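PDB 4B7O: iron-regulated outer membrane protein from Neisseria meningitidis, which probably takes up iron across the outer membrane as a TonB-dependent transporter, a plug domain sitting inside a transmembrane beta-barrel. Local coordinates for residues Tyr303-Ala314 with Asn329-Ala340. Numbering follows the deposited sequence.
Sequences YRETTQSNTNLA and NAYVLEKKRYSA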
ATOM      1  N   TYR A 303      11.884 -15.903  16.581  1.00 44.99           N
ATOM      2  CA  TYR A 303      12.010 -14.471  16.537  1.00 44.16           C
ATOM      3  C   TYR A 303      12.234 -14.064  15.065  1.00 45.48           C
ATOM      4  O   TYR A 303      13.024 -14.690  14.378  1.00 41.52           O
ATOM      5  CB  TYR A 303      13.210 -14.072  17.391  1.00 45.89           C
ATOM      6  CG  TYR A 303      13.607 -12.624  17.257  1.00 41.49           C
ATOM      7  CD1 TYR A 303      12.857 -11.603  17.881  1.00 47.37           C
ATOM      8  CD2 TYR A 303      14.707 -12.272  16.511  1.00 40.27           C
ATOM      9  CE1 TYR A 303      13.232 -10.256  17.762  1.00 42.54           C
ATOM     10  CE2 TYR A 303      15.086 -10.937  16.380  1.00 41.72           C
ATOM     11  CZ  TYR A 303      14.346  -9.944  17.001  1.00 42.72           C
ATOM     12  OH  TYR A 303      14.742  -8.627  16.834  1.00 51.26           O
ATOM     13  N   ARG A 304      11.532 -13.033  14.601  1.00 41.64           N
ATOM     14  CA  ARG A 304      11.632 -12.620  13.218  1.00 41.67           C
ATOM     15  C   ARG A 304      11.956 -11.146  13.114  1.00 41.32           C
ATOM     16  O   ARG A 304      11.552 -10.385  13.968  1.00 40.22           O
ATOM     17  CB  ARG A 304      10.314 -12.900  12.508  1.00 46.28           C
ATOM     18  CG  ARG A 304      10.339 -12.531  11.014  1.00 44.18           C
ATOM     19  CD  ARG A 304       9.102 -13.043  10.322  1.00 39.67           C
ATOM     20  NE  ARG A 304       8.932 -14.463  10.592  1.00 43.22           N
ATOM     21  CZ  ARG A 304       7.761 -15.095  10.637  1.00 41.77           C
ATOM     22  NH1 ARG A 304       6.636 -14.444  10.397  1.00 40.18           N
ATOM     23  NH2 ARG A 304       7.720 -16.379  10.957  1.00 38.35           N
ATOM     24  N   GLU A 305      12.676 -10.728  12.078  1.00 42.19           N
ATOM     25  CA  GLU A 305      12.797  -9.307  11.791  1.00 39.96           C
ATOM     26  C   GLU A 305      12.530  -9.040  10.334  1.00 42.92           C
ATOM     27  O   GLU A 305      13.228  -9.566   9.466  1.00 41.88           O
ATOM     28  CB  GLU A 305      14.169  -8.769  12.136  1.00 41.47           C
ATOM     29  CG  GLU A 305      14.497  -8.710  13.623  1.00 48.19           C
ATOM     30  CD  GLU A 305      15.935  -8.259  13.878  1.00 48.78           C
ATOM     31  OE1 GLU A 305      16.682  -8.160  12.894  1.00 48.54           O
ATOM     32  OE2 GLU A 305      16.314  -7.990  15.050  1.00 51.63           O
ATOM     33  N   THR A 306      11.524  -8.204  10.085  1.00 43.24           N
ATOM     34  CA  THR A 306      11.155  -7.780   8.750  1.00 45.31           C
ATOM     35  C   THR A 306      11.447  -6.282   8.550  1.00 46.35           C
ATOM     36  O   THR A 306      11.002  -5.415   9.317  1.00 43.54           O
ATOM     37  CB  THR A 306       9.689  -8.116   8.457  1.00 46.15           C
ATOM     38  OG1 THR A 306       9.459  -9.468   8.846  1.00 48.81           O
ATOM     39  CG2 THR A 306       9.409  -8.005   6.939  1.00 47.23           C
ATOM     40  N   THR A 307      12.199  -5.988   7.506  1.00 45.74           N
ATOM     41  CA  THR A 307      12.743  -4.661   7.312  1.00 47.92           C
ATOM     42  C   THR A 307      12.507  -4.172   5.888  1.00 45.70           C
ATOM     43  O   THR A 307      12.662  -4.924   4.942  1.00 42.28           O
ATOM     44  CB  THR A 307      14.251  -4.680   7.566  1.00 50.44           C
ATOM     45  OG1 THR A 307      14.487  -5.319   8.828  1.00 59.38           O
ATOM     46  CG2 THR A 307      14.812  -3.263   7.577  1.00 49.67           C
ATOM     47  N   GLN A 308      12.115  -2.916   5.756  1.00 43.18           N
ATOM     48  CA  GLN A 308      12.077  -2.244   4.473  1.00 39.99           C
ATOM     49  C   GLN A 308      13.038  -1.086   4.586  1.00 38.28           C
ATOM     50  O   GLN A 308      12.965  -0.299   5.545  1.00 39.03           O
ATOM     51  CB  GLN A 308      10.659  -1.730   4.180  1.00 40.73           C
ATOM     52  CG  GLN A 308      10.487  -1.194   2.758  1.00 45.07           C
ATOM     53  CD  GLN A 308       9.035  -0.905   2.402  1.00 49.97           C
ATOM     54  OE1 GLN A 308       8.368  -1.723   1.784  1.00 51.28           O
ATOM     55  NE2 GLN A 308       8.529   0.254   2.827  1.00 55.81           N
ATOM     56  N   SER A 309      13.933  -0.968   3.623  1.00 38.60           N
ATOM     57  CA  SER A 309      14.930   0.107   3.595  1.00 40.56           C
ATOM     58  C   SER A 309      14.890   0.792   2.283  1.00 38.66           C
ATOM     59  O   SER A 309      14.647   0.164   1.273  1.00 41.56           O
ATOM     60  CB  SER A 309      16.343  -0.452   3.749  1.00 41.33           C
ATOM     61  OG  SER A 309      16.510  -0.659   5.118  1.00 56.13           O
ATOM     62  N   ASN A 310      15.210   2.072   2.287  1.00 41.19           N
ATOM     63  CA  ASN A 310      15.135   2.869   1.080  1.00 40.40           C
ATOM     64  C   ASN A 310      16.264   3.880   1.025  1.00 37.95           C
ATOM     65  O   ASN A 310      16.403   4.711   1.930  1.00 37.60           O
ATOM     66  CB  ASN A 310      13.784   3.601   1.060  1.00 51.39           C
ATOM     67  CG  ASN A 310      13.376   4.029  -0.336  1.00 73.73           C
ATOM     68  OD1 ASN A 310      13.982   3.601  -1.339  1.00 81.36           O
ATOM     69  ND2 ASN A 310      12.335   4.871  -0.424  1.00 80.13           N
ATOM     70  N   THR A 311      17.058   3.843  -0.029  1.00 33.01           N
ATOM     71  CA  THR A 311      17.988   4.928  -0.283  1.00 33.68           C
ATOM     72  C   THR A 311      17.570   5.683  -1.528  1.00 34.61           C
ATOM     73  O   THR A 311      17.428   5.109  -2.621  1.00 35.88           O
ATOM     74  CB  THR A 311      19.410   4.379  -0.483  1.00 32.89           C
ATOM     75  OG1 THR A 311      19.685   3.560   0.641  1.00 40.11           O
ATOM     76  CG2 THR A 311      20.409   5.487  -0.517  1.00 28.79           C
ATOM     77  N   ASN A 312      17.356   6.971  -1.382  1.00 38.56           N
ATOM     78  CA  ASN A 312      16.656   7.672  -2.448  1.00 34.65           C
ATOM     79  C   ASN A 312      17.373   8.922  -2.778  1.00 35.55           C
ATOM     80  O   ASN A 312      17.764   9.700  -1.875  1.00 36.23           O
ATOM     81  CB  ASN A 312      15.206   8.009  -2.082  1.00 35.59           C
ATOM     82  CG  ASN A 312      14.344   8.322  -3.350  1.00 41.98           C
ATOM     83  OD1 ASN A 312      13.728   7.445  -3.950  1.00 48.58           O
ATOM     84  ND2 ASN A 312      14.352   9.550  -3.768  1.00 39.22           N
ATOM     85  N   LEU A 313      17.545   9.125  -4.078  1.00 33.42           N
ATOM     86  CA  LEU A 313      18.040  10.391  -4.529  1.00 37.09           C
ATOM     87  C   LEU A 313      17.022  11.022  -5.425  1.00 34.46           C
ATOM     88  O   LEU A 313      16.593  10.397  -6.374  1.00 37.77           O
ATOM     89  CB  LEU A 313      19.322  10.165  -5.300  1.00 37.25           C
ATOM     90  CG  LEU A 313      20.102  11.381  -5.786  1.00 36.00           C
ATOM     91  CD1 LEU A 313      20.658  12.212  -4.638  1.00 36.86           C
ATOM     92  CD2 LEU A 313      21.268  10.871  -6.609  1.00 32.89           C
ATOM     93  N   ALA A 314      16.648  12.256  -5.147  1.00 35.92           N
ATOM     94  CA  ALA A 314      15.588  12.906  -5.964  1.00 39.22           C
ATOM     95  C   ALA A 314      16.036  14.258  -6.371  1.00 39.48           C
ATOM     96  O   ALA A 314      16.622  14.984  -5.562  1.00 35.89           O
ATOM     97  CB  ALA A 314      14.262  13.021  -5.223  1.00 34.56           C
ATOM     98  N   ASN A 329      14.039  10.540  -9.985  1.00 41.24           N
ATOM     99  CA  ASN A 329      14.599   9.931  -8.818  1.00 39.29           C
ATOM    100  C   ASN A 329      15.392   8.652  -9.100  1.00 40.76           C
ATOM    101  O   ASN A 329      15.248   8.027 -10.189  1.00 39.64           O
ATOM    102  CB  ASN A 329      13.536   9.754  -7.746  1.00 36.96           C
ATOM    103  CG  ASN A 329      12.601   8.617  -8.028  1.00 37.45           C
ATOM    104  OD1 ASN A 329      12.150   8.411  -9.181  1.00 39.23           O
ATOM    105  ND2 ASN A 329      12.293   7.832  -6.962  1.00 35.78           N
ATOM    106  N   ALA A 330      16.246   8.285  -8.144  1.00 36.18           N
ATOM    107  CA  ALA A 330      16.899   6.996  -8.253  1.00 38.48           C
ATOM    108  C   ALA A 330      16.947   6.360  -6.888  1.00 39.74           C
ATOM    109  O   ALA A 330      17.292   7.010  -5.892  1.00 38.45           O
ATOM    110  CB  ALA A 330      18.319   7.183  -8.763  1.00 41.73           C
ATOM    111  N   TYR A 331      16.647   5.079  -6.824  1.00 33.52           N
ATOM    112  CA  TYR A 331      16.590   4.502  -5.561  1.00 32.11           C
ATOM    113  C   TYR A 331      17.016   3.037  -5.525  1.00 32.52           C
ATOM    114  O   TYR A 331      17.073   2.350  -6.546  1.00 29.81           O
ATOM    115  CB  TYR A 331      15.142   4.651  -5.057  1.00 37.68           C
ATOM    116  CG  TYR A 331      14.181   3.845  -5.848  1.00 36.52           C
ATOM    117  CD1 TYR A 331      13.933   2.547  -5.531  1.00 36.31           C
ATOM    118  CD2 TYR A 331      13.562   4.395  -6.979  1.00 41.41           C
ATOM    119  CE1 TYR A 331      13.055   1.802  -6.301  1.00 43.76           C
ATOM    120  CE2 TYR A 331      12.687   3.674  -7.741  1.00 39.41           C
ATOM    121  CZ  TYR A 331      12.437   2.390  -7.398  1.00 41.09           C
ATOM    122  OH  TYR A 331      11.554   1.686  -8.150  1.00 49.40           O
ATOM    123  N   VAL A 332      17.177   2.558  -4.294  1.00 33.28           N
ATOM    124  CA  VAL A 332      17.447   1.134  -3.971  1.00 33.70           C
ATOM    125  C   VAL A 332      16.576   0.753  -2.820  1.00 31.49           C
ATOM    126  O   VAL A 332      16.628   1.330  -1.760  1.00 32.99           O
ATOM    127  CB  VAL A 332      18.911   0.975  -3.492  1.00 38.25           C
ATOM    128  CG1 VAL A 332      19.244  -0.478  -3.288  1.00 39.85           C
ATOM    129  CG2 VAL A 332      19.874   1.650  -4.482  1.00 39.84           C
ATOM    130  N   LEU A 333      15.753  -0.216  -3.011  1.00 35.12           N
ATOM    131  CA  LEU A 333      14.799  -0.541  -2.023  1.00 34.14           C
ATOM    132  C   LEU A 333      15.114  -1.965  -1.590  1.00 38.19           C
ATOM    133  O   LEU A 333      15.184  -2.873  -2.422  1.00 33.20           O
ATOM    134  CB  LEU A 333      13.447  -0.523  -2.698  1.00 36.93           C
ATOM    135  CG  LEU A 333      12.280   0.003  -1.896  1.00 48.16           C
ATOM    136  CD1 LEU A 333      11.015  -0.026  -2.746  1.00 51.16           C
ATOM    137  CD2 LEU A 333      12.058  -0.786  -0.615  1.00 49.64           C
ATOM    138  N   GLU A 334      15.320  -2.167  -0.294  1.00 38.96           N
ATOM    139  CA  GLU A 334      15.607  -3.495   0.209  1.00 41.39           C
ATOM    140  C   GLU A 334      14.522  -3.924   1.165  1.00 40.41           C
ATOM    141  O   GLU A 334      14.195  -3.206   2.085  1.00 42.18           O
ATOM    142  CB  GLU A 334      16.975  -3.581   0.918  1.00 41.00           C
ATOM    143  CG  GLU A 334      18.155  -3.051   0.094  1.00 54.16           C
ATOM    144  CD  GLU A 334      19.055  -4.110  -0.605  1.00 56.43           C
ATOM    145  OE1 GLU A 334      18.641  -5.298  -0.784  1.00 55.10           O
ATOM    146  OE2 GLU A 334      20.197  -3.721  -0.998  1.00 52.57           O
ATOM    147  N   LYS A 335      13.990  -5.106   0.928  1.00 37.09           N
ATOM    148  CA  LYS A 335      13.055  -5.774   1.778  1.00 39.20           C
ATOM    149  C   LYS A 335      13.894  -6.981   2.295  1.00 40.24           C
ATOM    150  O   LYS A 335      14.472  -7.691   1.466  1.00 40.18           O
ATOM    151  CB  LYS A 335      11.837  -6.218   0.931  1.00 36.87           C
ATOM    152  CG  LYS A 335      10.566  -6.660   1.669  1.00 44.65           C
ATOM    153  CD  LYS A 335       9.448  -5.559   1.725  1.00 54.83           C
ATOM    154  CE  LYS A 335       8.083  -5.889   1.018  1.00 62.38           C
ATOM    155  NZ  LYS A 335       7.148  -7.008   1.475  1.00 41.98           N
ATOM    156  N   LYS A 336      13.967  -7.185   3.630  1.00 40.50           N
ATOM    157  CA  LYS A 336      14.707  -8.288   4.311  1.00 43.15           C
ATOM    158  C   LYS A 336      13.836  -9.011   5.305  1.00 43.84           C
ATOM    159  O   LYS A 336      13.113  -8.381   6.080  1.00 44.40           O
ATOM    160  CB  LYS A 336      15.917  -7.801   5.106  1.00 48.59           C
ATOM    161  CG  LYS A 336      16.910  -6.960   4.304  1.00 64.56           C
ATOM    162  CD  LYS A 336      18.078  -6.449   5.167  1.00 69.00           C
ATOM    163  CE  LYS A 336      18.686  -5.144   4.631  1.00 63.24           C
ATOM    164  NZ  LYS A 336      19.852  -4.749   5.481  1.00 65.82           N
ATOM    165  N   ARG A 337      13.889 -10.333   5.280  1.00 40.65           N
ATOM    166  CA  ARG A 337      13.267 -11.124   6.316  1.00 35.11           C
ATOM    167  C   ARG A 337      14.360 -11.920   6.959  1.00 39.76           C
ATOM    168  O   ARG A 337      15.130 -12.627   6.287  1.00 38.77           O
ATOM    169  CB  ARG A 337      12.237 -12.119   5.766  1.00 32.13           C
ATOM    170  CG  ARG A 337      11.671 -13.062   6.819  1.00 30.25           C
ATOM    171  CD  ARG A 337      10.802 -14.052   6.116  1.00 38.27           C
ATOM    172  NE  ARG A 337      10.215 -15.118   6.942  1.00 39.25           N
ATOM    173  CZ  ARG A 337      10.877 -16.181   7.420  1.00 39.75           C
ATOM    174  NH1 ARG A 337      12.202 -16.366   7.206  1.00 35.80           N
ATOM    175  NH2 ARG A 337      10.196 -17.054   8.152  1.00 37.51           N
ATOM    176  N   TYR A 338      14.389 -11.856   8.272  1.00 43.96           N
ATOM    177  CA  TYR A 338      15.365 -12.601   9.024  1.00 42.86           C
ATOM    178  C   TYR A 338      14.599 -13.425  10.019  1.00 45.95           C
ATOM    179  O   TYR A 338      13.874 -12.880  10.880  1.00 41.86           O
ATOM    180  CB  TYR A 338      16.332 -11.654   9.750  1.00 43.24           C
ATOM    181  CG  TYR A 338      17.076 -12.355  10.865  1.00 49.38           C
ATOM    182  CD1 TYR A 338      18.106 -13.259  10.579  1.00 52.05           C
ATOM    183  CD2 TYR A 338      16.736 -12.139  12.208  1.00 48.01           C
ATOM    184  CE1 TYR A 338      18.776 -13.925  11.595  1.00 55.22           C
ATOM    185  CE2 TYR A 338      17.402 -12.792  13.232  1.00 50.16           C
ATOM    186  CZ  TYR A 338      18.428 -13.676  12.924  1.00 54.00           C
ATOM    187  OH  TYR A 338      19.106 -14.323  13.926  1.00 53.30           O
ATOM    188  N   SER A 339      14.740 -14.742   9.899  1.00 45.04           N
ATOM    189  CA  SER A 339      14.294 -15.624  10.970  1.00 43.26           C
ATOM    190  C   SER A 339      15.482 -16.087  11.808  1.00 54.09           C
ATOM    191  O   SER A 339      16.569 -16.365  11.264  1.00 49.58           O
ATOM    192  CB  SER A 339      13.624 -16.828  10.399  1.00 41.66           C
ATOM    193  OG  SER A 339      12.926 -17.456  11.412  1.00 42.08           O
ATOM    194  N   ALA A 340      15.278 -16.137  13.130  1.00 55.31           N
ATOM    195  CA  ALA A 340      16.240 -16.727  14.067  1.00 52.33           C
ATOM    196  C   ALA A 340      16.345 -18.237  13.820  1.00 52.85           C
ATOM    197  O   ALA A 340      17.447 -18.775  13.813  1.00 54.86           O
ATOM    198  CB  ALA A 340      15.836 -16.431  15.511  1.00 45.98           C
TER
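Glu-305 and Tyr-338 are directly paired across the strands, a hydrogen-bonded antiparallel pair with Glu-305 N 2.7 Å from Tyr-338 O. Paired N-H···O bonds repeat at Thr-307 with Lys-336, Ser-309 with Glu-334, Thr-311 with Val-332 and Leu-313 with Ala-330. The Glu-305 carboxylate runs beside the Tyr-338 ring, OE1 4.0 Å from CD2, with the planes 59° apart. The rings of Tyr-303 and Tyr-338 meet edge by edge.

On the face that carries Gln-308, Asn-312, Asn-329 and Leu-333, Leu-333 CD2 packs 3.7 Å from Gln-308 CG. Asn-312 turns CG anti to its N (chi1 -161°), and OD1 reaches Tyr-331 CB at 3.3 Å. The same OD1 takes a weak bond from Asn-329 ND2 at 3.4 Å. Asn-329 OD1 accepts from Asn-365 ND2. Asn-329 ND2 also donates to Asn-123 O in the plug, and Tyr-331 touches Ala-124, so this face looks into the barrel. The guanidinium planes of Arg-304 and Arg-337 are 25° apart, Arg-304 NE 3.8 Å from Arg-337 NH2. Salt bridges from Arg-304 NH1 to Glu-283 and Arg-337 NH1 to Asp-342 probably ease this closeness.

The two strands form a beta-hairpin of the transporter barrel. Strand 264-276 flanks 303-314, and strand 355-373 flanks 329-339.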